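Local coordinates for protein xylose isomerase-like TIM barrel (Anabaena variabilis ATCC 29413, PDB 2QW5) that binds zinc and D-xylose in the mouth of a TIM barrel and is probably a sugar or sugar-phosphate isomerase or epimerase, at residues 14-19 and 279-284; 47-52 and 83-88. All blocks are in the same frame, centred on the assembly; numbering follows the deposited sequence.

Interaction 1: 14-19 and 279-284; sequences SFFMFT and AVEIFN. With ZN (zinc ion), chain D; XLS (D-xylose), chain C.
Phe16 and Phe283 lie side by side and point the same way, their rings nearly parallel at 29° but slid apart, so that they barely overlap. The overlap that remains is made by Phe16 CD2, which sits over one face of the Phe283 ring, 3.4 Å from Phe283 CE2. Phe283 CZ continues to the sugar and touches C1 of the xylose at 3.5 Å. Glu281 runs alongside Phe16 with CG anti to the backbone N (chi1 -164°) and an extended chain. Its OE1 binds the zinc at 2.1 Å, while OE2 faces the edge of the Phe16 ring. Asp216, Gln247, Glu183 and a water that bonds xylose O1 complete the metal site.

Backbone and side-chain hydrogen bonds hold the two segments together beside the rings. Ser14 N donates to Val280 O, nearly along the carbonyl axis, and Ser14 OG accepts from Phe16 N in an ST turn that leads into the 3-10 turn 15-17. A second water donates to Ser14 O and accepts from Ile282 N. Farther on, Asn284 N reaches Phe16 O from above the carbonyl plane, and Asn284 ND2 bonds Met17 O at 3.0 Å as well as Phe300 O. The bent selenomethionine Met17 lays CE against Ile282 CG2.

The contact joins the ends of barrel strands 11-14 and 278-280, the first and last, with helix 314-332 packed on Ile282 and Met17 and strand 47-51 touching Ser14 and Phe16.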
loop_
_atom_site.group_PDB
_atom_site.type_symbol
_atom_site.label_atom_id
_atom_site.label_comp_id
_atom_site.label_asym_id
_atom_site.label_seq_id
_atom_site.Cartn_x
_atom_site.Cartn_y
_atom_site.Cartn_z
ATOM N N SER A 14 -13.970 -11.185 -25.948
ATOM C CA SER A 14 -12.990 -10.193 -25.551
ATOM C C SER A 14 -11.535 -10.688 -25.648
ATOM O O SER A 14 -11.229 -11.786 -25.222
ATOM C CB SER A 14 -13.194 -9.803 -24.096
ATOM O OG SER A 14 -12.202 -8.884 -23.704
ATOM N N PHE A 15 -10.644 -9.803 -26.117
ATOM C CA PHE A 15 -9.186 -10.058 -26.104
ATOM C C PHE A 15 -8.579 -10.047 -24.690
ATOM O O PHE A 15 -7.400 -10.311 -24.571
ATOM C CB PHE A 15 -8.391 -9.179 -27.106
ATOM C CG PHE A 15 -7.957 -9.937 -28.321
ATOM C CD1 PHE A 15 -8.909 -10.584 -29.117
ATOM C CD2 PHE A 15 -6.597 -10.046 -28.650
ATOM C CE1 PHE A 15 -8.527 -11.323 -30.233
ATOM C CE2 PHE A 15 -6.191 -10.808 -29.773
ATOM C CZ PHE A 15 -7.166 -11.423 -30.574
ATOM N N PHE A 16 -9.370 -9.742 -23.634
ATOM C CA PHE A 16 -8.906 -9.963 -22.229
ATOM C C PHE A 16 -8.563 -11.435 -21.878
ATOM O O PHE A 16 -8.051 -11.708 -20.786
ATOM C CB PHE A 16 -9.920 -9.421 -21.232
ATOM C CG PHE A 16 -10.058 -7.920 -21.241
ATOM C CD1 PHE A 16 -8.975 -7.072 -21.509
ATOM C CD2 PHE A 16 -11.263 -7.341 -20.882
ATOM C CE1 PHE A 16 -9.089 -5.704 -21.410
ATOM C CE2 PHE A 16 -11.376 -5.953 -20.824
ATOM C CZ PHE A 16 -10.282 -5.140 -21.069
HETATM N N MSE A 17 -8.910 -12.384 -22.763
HETATM C CA MSE A 17 -8.462 -13.764 -22.661
HETATM C C MSE A 17 -6.926 -13.792 -22.847
HETATM O O MSE A 17 -6.272 -14.720 -22.368
HETATM C CB MSE A 17 -9.109 -14.624 -23.739
HETATM C CG MSE A 17 -8.723 -16.143 -23.735
HETATM SE SE MSE A 17 -9.244 -16.957 -22.082
HETATM C CE MSE A 17 -10.990 -17.447 -22.579
ATOM N N PHE A 18 -6.369 -12.796 -23.561
ATOM C CA PHE A 18 -4.943 -12.747 -23.906
ATOM C C PHE A 18 -4.143 -11.538 -23.448
ATOM O O PHE A 18 -2.952 -11.673 -23.129
ATOM C CB PHE A 18 -4.799 -12.790 -25.450
ATOM C CG PHE A 18 -5.636 -13.829 -26.114
ATOM C CD1 PHE A 18 -5.340 -15.168 -25.975
ATOM C CD2 PHE A 18 -6.722 -13.478 -26.898
ATOM C CE1 PHE A 18 -6.132 -16.150 -26.588
ATOM C CE2 PHE A 18 -7.518 -14.446 -27.507
ATOM C CZ PHE A 18 -7.212 -15.792 -27.366
ATOM N N THR A 19 -4.761 -10.351 -23.437
ATOM C CA THR A 19 -3.999 -9.126 -23.278
ATOM C C THR A 19 -4.830 -7.907 -22.964
ATOM O O THR A 19 -6.037 -7.959 -23.078
ATOM C CB THR A 19 -3.256 -8.847 -24.611
ATOM O OG1 THR A 19 -2.270 -7.834 -24.437
ATOM C CG2 THR A 19 -4.235 -8.467 -25.746
ATOM N N ALA A 279 -21.294 -10.249 -26.319
ATOM C CA ALA A 279 -19.852 -10.519 -26.154
ATOM C C ALA A 279 -19.521 -11.392 -24.939
ATOM O O ALA A 279 -19.998 -11.145 -23.869
ATOM C CB ALA A 279 -19.080 -9.260 -26.070
ATOM N N VAL A 280 -18.731 -12.442 -25.162
ATOM C CA VAL A 280 -18.196 -13.284 -24.101
ATOM C C VAL A 280 -16.989 -12.509 -23.549
ATOM O O VAL A 280 -16.049 -12.265 -24.288
ATOM C CB VAL A 280 -17.710 -14.659 -24.661
ATOM C CG1 VAL A 280 -16.835 -15.406 -23.626
ATOM C CG2 VAL A 280 -18.905 -15.480 -25.112
ATOM N N GLU A 281 -17.043 -12.096 -22.279
ATOM C CA GLU A 281 -15.932 -11.366 -21.667
ATOM C C GLU A 281 -15.301 -12.157 -20.511
ATOM O O GLU A 281 -15.792 -12.144 -19.391
ATOM C CB GLU A 281 -16.356 -9.995 -21.208
ATOM C CG GLU A 281 -15.114 -9.116 -20.939
ATOM C CD GLU A 281 -15.467 -7.762 -20.455
ATOM O OE1 GLU A 281 -16.292 -7.727 -19.508
ATOM O OE2 GLU A 281 -14.913 -6.768 -20.979
ATOM N N ILE A 282 -14.211 -12.850 -20.822
ATOM C CA ILE A 282 -13.487 -13.668 -19.885
ATOM C C ILE A 282 -12.104 -12.991 -19.662
ATOM O O ILE A 282 -11.353 -12.723 -20.627
ATOM C CB ILE A 282 -13.332 -15.129 -20.439
ATOM C CG1 ILE A 282 -14.731 -15.801 -20.534
ATOM C CG2 ILE A 282 -12.380 -15.968 -19.545
ATOM C CD1 ILE A 282 -14.698 -17.213 -21.130
ATOM N N PHE A 283 -11.793 -12.753 -18.390
ATOM C CA PHE A 283 -10.554 -12.134 -17.945
ATOM C C PHE A 283 -9.609 -13.273 -17.593
ATOM O O PHE A 283 -9.747 -13.910 -16.568
ATOM C CB PHE A 283 -10.796 -11.234 -16.731
ATOM C CG PHE A 283 -11.481 -9.961 -17.078
ATOM C CD1 PHE A 283 -12.832 -9.953 -17.365
ATOM C CD2 PHE A 283 -10.780 -8.772 -17.150
ATOM C CE1 PHE A 283 -13.497 -8.758 -17.694
ATOM C CE2 PHE A 283 -11.465 -7.559 -17.460
ATOM C CZ PHE A 283 -12.813 -7.591 -17.741
ATOM N N ASN A 284 -8.663 -13.577 -18.467
ATOM C CA ASN A 284 -7.718 -14.661 -18.161
ATOM C C ASN A 284 -6.774 -14.233 -17.009
ATOM O O ASN A 284 -6.597 -13.045 -16.748
ATOM C CB ASN A 284 -6.989 -15.064 -19.442
ATOM C CG ASN A 284 -6.299 -16.395 -19.333
ATOM O OD1 ASN A 284 -6.483 -17.106 -18.345
ATOM N ND2 ASN A 284 -5.493 -16.757 -20.365
HETATM ZN ZN ZN D . -17.285 -5.988 -18.848
HETATM C C1 XLS C . -13.377 -4.407 -16.440
HETATM C C2 XLS C . -13.162 -3.102 -17.197
HETATM C C3 XLS C . -11.662 -2.649 -17.280
HETATM C C4 XLS C . -11.272 -2.009 -18.598
HETATM O O1 XLS C . -14.498 -4.708 -15.600
HETATM O O2 XLS C . -13.815 -3.119 -18.467
HETATM O O3 XLS C . -10.636 -3.615 -17.044
HETATM O O4 XLS C . -12.202 -1.007 -18.892
HETATM O O HOH W 1 -12.470 -13.272 -23.150
HETATM O O HOH W 2 -15.867 -5.852 -17.403
#

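Interaction 2: 47-52 and 83-88; sequences GFEFPI and KISTNV. With XLS (D-xylose), chain C.
Asn87 holds CG anti to its backbone N (chi1 -172°), which sends the amide to the xylose. Its OD1 accepts from xylose O4 at 2.8 Å, and ND2 makes a weak bond to xylose O2, so the one amide engages two hydroxyls of the sugar. On the same face of the sheet lie Glu49 and Ser85. In Glu49, CG lies anti to the carbonyl carbon, which puts it 3.4 Å from Ser85 OG, and the extended chain carries the carboxylate onward to Tyr245 and Gln247. Ser85 keeps its hydroxyl in the crowded position between N and the carbonyl carbon. Tyr245 OH bonds both Ser85 OG and Glu49 OE2, and Gln247 NE2 also reaches OE2; the two bonds to OE2 would help to stabilise a negative charge if the buried carboxylate carries one.

Residues on the other face are mainly apolar. Ile84 has both chi1 and chi2 near -60°, a bend that swings CD1 over one face of the Phe50 ring in a CH-pi contact, 3.8 Å from the centroid and 17° off the normal. Its other branch, CG2, touches Phe50 CD2 at 3.8 Å. Thr86 turns OG1 between N and the carbonyl carbon, where it bonds Thr118, and this leaves CG2 to meet Ile52 CG1 at 4.0 Å.

Five backbone hydrogen bonds tie the parallel strands, from Phe48 N to Lys83 O at one end to Ile52 N to Asn87 O at the other. Strands 47-51 and 83-87, linked through helix 60-76, form a beta-alpha-beta unit of the barrel; strands 11-14 and 125-128 flank it, and helix 101-120 packs on Ile52 and Val88.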
loop_
_atom_site.group_PDB
_atom_site.type_symbol
_atom_site.label_atom_id
_atom_site.label_comp_id
_atom_site.label_asym_id
_atom_site.label_seq_id
_atom_site.Cartn_x
_atom_site.Cartn_y
_atom_site.Cartn_z
ATOM N N GLY A 47 -16.936 -11.685 -34.005
ATOM C CA GLY A 47 -16.307 -10.414 -33.693
ATOM C C GLY A 47 -15.511 -10.453 -32.403
ATOM O O GLY A 47 -15.608 -11.399 -31.629
ATOM N N PHE A 48 -14.720 -9.404 -32.187
ATOM C CA PHE A 48 -13.750 -9.361 -31.045
ATOM C C PHE A 48 -13.728 -8.036 -30.354
ATOM O O PHE A 48 -13.899 -7.052 -31.027
ATOM C CB PHE A 48 -12.369 -9.742 -31.581
ATOM C CG PHE A 48 -12.381 -11.074 -32.245
ATOM C CD1 PHE A 48 -12.205 -12.241 -31.504
ATOM C CD2 PHE A 48 -12.730 -11.176 -33.572
ATOM C CE1 PHE A 48 -12.311 -13.509 -32.123
ATOM C CE2 PHE A 48 -12.861 -12.436 -34.207
ATOM C CZ PHE A 48 -12.649 -13.597 -33.476
ATOM N N GLU A 49 -13.573 -8.005 -29.022
ATOM C CA GLU A 49 -13.467 -6.740 -28.303
ATOM C C GLU A 49 -11.990 -6.522 -28.118
ATOM O O GLU A 49 -11.311 -7.356 -27.534
ATOM C CB GLU A 49 -14.082 -6.692 -26.895
ATOM C CG GLU A 49 -15.407 -7.305 -26.679
ATOM C CD GLU A 49 -15.997 -6.861 -25.314
ATOM O OE1 GLU A 49 -15.246 -6.465 -24.365
ATOM O OE2 GLU A 49 -17.217 -6.912 -25.214
ATOM N N PHE A 50 -11.521 -5.394 -28.593
ATOM C CA PHE A 50 -10.132 -4.953 -28.473
ATOM C C PHE A 50 -10.032 -3.887 -27.406
ATOM O O PHE A 50 -10.656 -2.831 -27.557
ATOM C CB PHE A 50 -9.691 -4.342 -29.800
ATOM C CG PHE A 50 -9.242 -5.339 -30.844
ATOM C CD1 PHE A 50 -9.464 -6.720 -30.741
ATOM C CD2 PHE A 50 -8.674 -4.833 -32.022
ATOM C CE1 PHE A 50 -9.009 -7.589 -31.749
ATOM C CE2 PHE A 50 -8.256 -5.682 -33.029
ATOM C CZ PHE A 50 -8.426 -7.053 -32.901
ATOM N N PRO A 51 -9.292 -4.175 -26.298
ATOM C CA PRO A 51 -8.996 -3.083 -25.378
ATOM C C PRO A 51 -8.036 -2.109 -26.047
ATOM O O PRO A 51 -7.145 -2.540 -26.763
ATOM C CB PRO A 51 -8.322 -3.775 -24.183
ATOM C CG PRO A 51 -7.743 -5.054 -24.743
ATOM C CD PRO A 51 -8.737 -5.461 -25.806
ATOM N N ILE A 52 -8.259 -0.800 -25.870
ATOM C CA ILE A 52 -7.354 0.212 -26.401
ATOM C C ILE A 52 -6.553 0.761 -25.239
ATOM O O ILE A 52 -7.093 1.526 -24.388
ATOM C CB ILE A 52 -8.059 1.331 -27.207
ATOM C CG1 ILE A 52 -8.895 0.712 -28.356
ATOM C CG2 ILE A 52 -7.044 2.410 -27.720
ATOM C CD1 ILE A 52 -8.129 -0.179 -29.374
ATOM N N LYS A 83 -15.913 -8.160 -37.192
ATOM C CA LYS A 83 -16.232 -6.900 -36.522
ATOM C C LYS A 83 -15.457 -6.737 -35.213
ATOM O O LYS A 83 -15.189 -7.708 -34.523
ATOM C CB LYS A 83 -17.736 -6.784 -36.265
ATOM C CG LYS A 83 -18.565 -6.503 -37.560
ATOM C CD LYS A 83 -20.039 -6.177 -37.188
ATOM C CE LYS A 83 -20.920 -5.766 -38.409
ATOM N NZ LYS A 83 -21.002 -6.873 -39.453
ATOM N N ILE A 84 -15.157 -5.492 -34.865
ATOM C CA ILE A 84 -14.423 -5.148 -33.667
ATOM C C ILE A 84 -15.239 -4.147 -32.879
ATOM O O ILE A 84 -15.807 -3.242 -33.469
ATOM C CB ILE A 84 -13.102 -4.458 -34.020
ATOM C CG1 ILE A 84 -12.196 -5.357 -34.891
ATOM C CG2 ILE A 84 -12.315 -3.979 -32.758
ATOM C CD1 ILE A 84 -11.788 -6.616 -34.252
ATOM N N SER A 85 -15.348 -4.390 -31.573
ATOM C CA SER A 85 -15.815 -3.407 -30.583
ATOM C C SER A 85 -14.561 -3.050 -29.740
ATOM O O SER A 85 -13.575 -3.781 -29.732
ATOM C CB SER A 85 -16.940 -3.969 -29.740
ATOM O OG SER A 85 -16.516 -5.097 -29.006
ATOM N N THR A 86 -14.577 -1.904 -29.079
ATOM C CA THR A 86 -13.451 -1.472 -28.269
ATOM C C THR A 86 -13.828 -1.296 -26.805
ATOM O O THR A 86 -14.994 -0.975 -26.480
ATOM C CB THR A 86 -12.815 -0.165 -28.775
ATOM O OG1 THR A 86 -13.786 0.892 -28.693
ATOM C CG2 THR A 86 -12.318 -0.311 -30.137
ATOM N N ASN A 87 -12.842 -1.546 -25.945
ATOM C CA ASN A 87 -12.932 -1.331 -24.520
ATOM C C ASN A 87 -11.946 -0.191 -24.179
ATOM O O ASN A 87 -10.737 -0.278 -24.420
ATOM C CB ASN A 87 -12.643 -2.594 -23.737
ATOM C CG ASN A 87 -12.912 -2.437 -22.282
ATOM O OD1 ASN A 87 -12.182 -1.746 -21.596
ATOM N ND2 ASN A 87 -13.936 -3.110 -21.792
ATOM N N VAL A 88 -12.497 0.870 -23.625
ATOM C CA VAL A 88 -11.772 2.089 -23.340
ATOM C C VAL A 88 -12.174 2.591 -21.974
ATOM O O VAL A 88 -13.350 2.604 -21.657
ATOM C CB VAL A 88 -12.070 3.208 -24.398
ATOM C CG1 VAL A 88 -11.449 4.503 -23.976
ATOM C CG2 VAL A 88 -11.507 2.809 -25.800
HETATM C C1 XLS C . -13.377 -4.407 -16.440
HETATM C C2 XLS C . -13.162 -3.102 -17.197
HETATM C C3 XLS C . -11.662 -2.649 -17.280
HETATM C C4 XLS C . -11.272 -2.009 -18.598
HETATM O O1 XLS C . -14.498 -4.708 -15.600
HETATM O O2 XLS C . -13.815 -3.119 -18.467
HETATM O O3 XLS C . -10.636 -3.615 -17.044
HETATM O O4 XLS C . -12.202 -1.007 -18.892
#

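Both contacts are buried in the same eight-stranded barrel, Lys83 being the exposed exception, and both reach the xylose. Interaction 2 is a regular parallel strand pair, whereas interaction 1 closes the barrel between its first and last strands and continues into loops, trading the backbone ladder for a few scattered bonds, a bridging water and an aromatic pair. Only interaction 1 supplies a zinc ligand; interaction 2 contributes the amide that hydrogen-bonds the sugar. They meet directly: Phe15 N lies 2.9 Å from Glu49 O, a probable hydrogen bond, Phe16 CE1 packs on Pro51 CB, and the carboxylates of Glu49 and Glu281 come close, which may favour protonation of one.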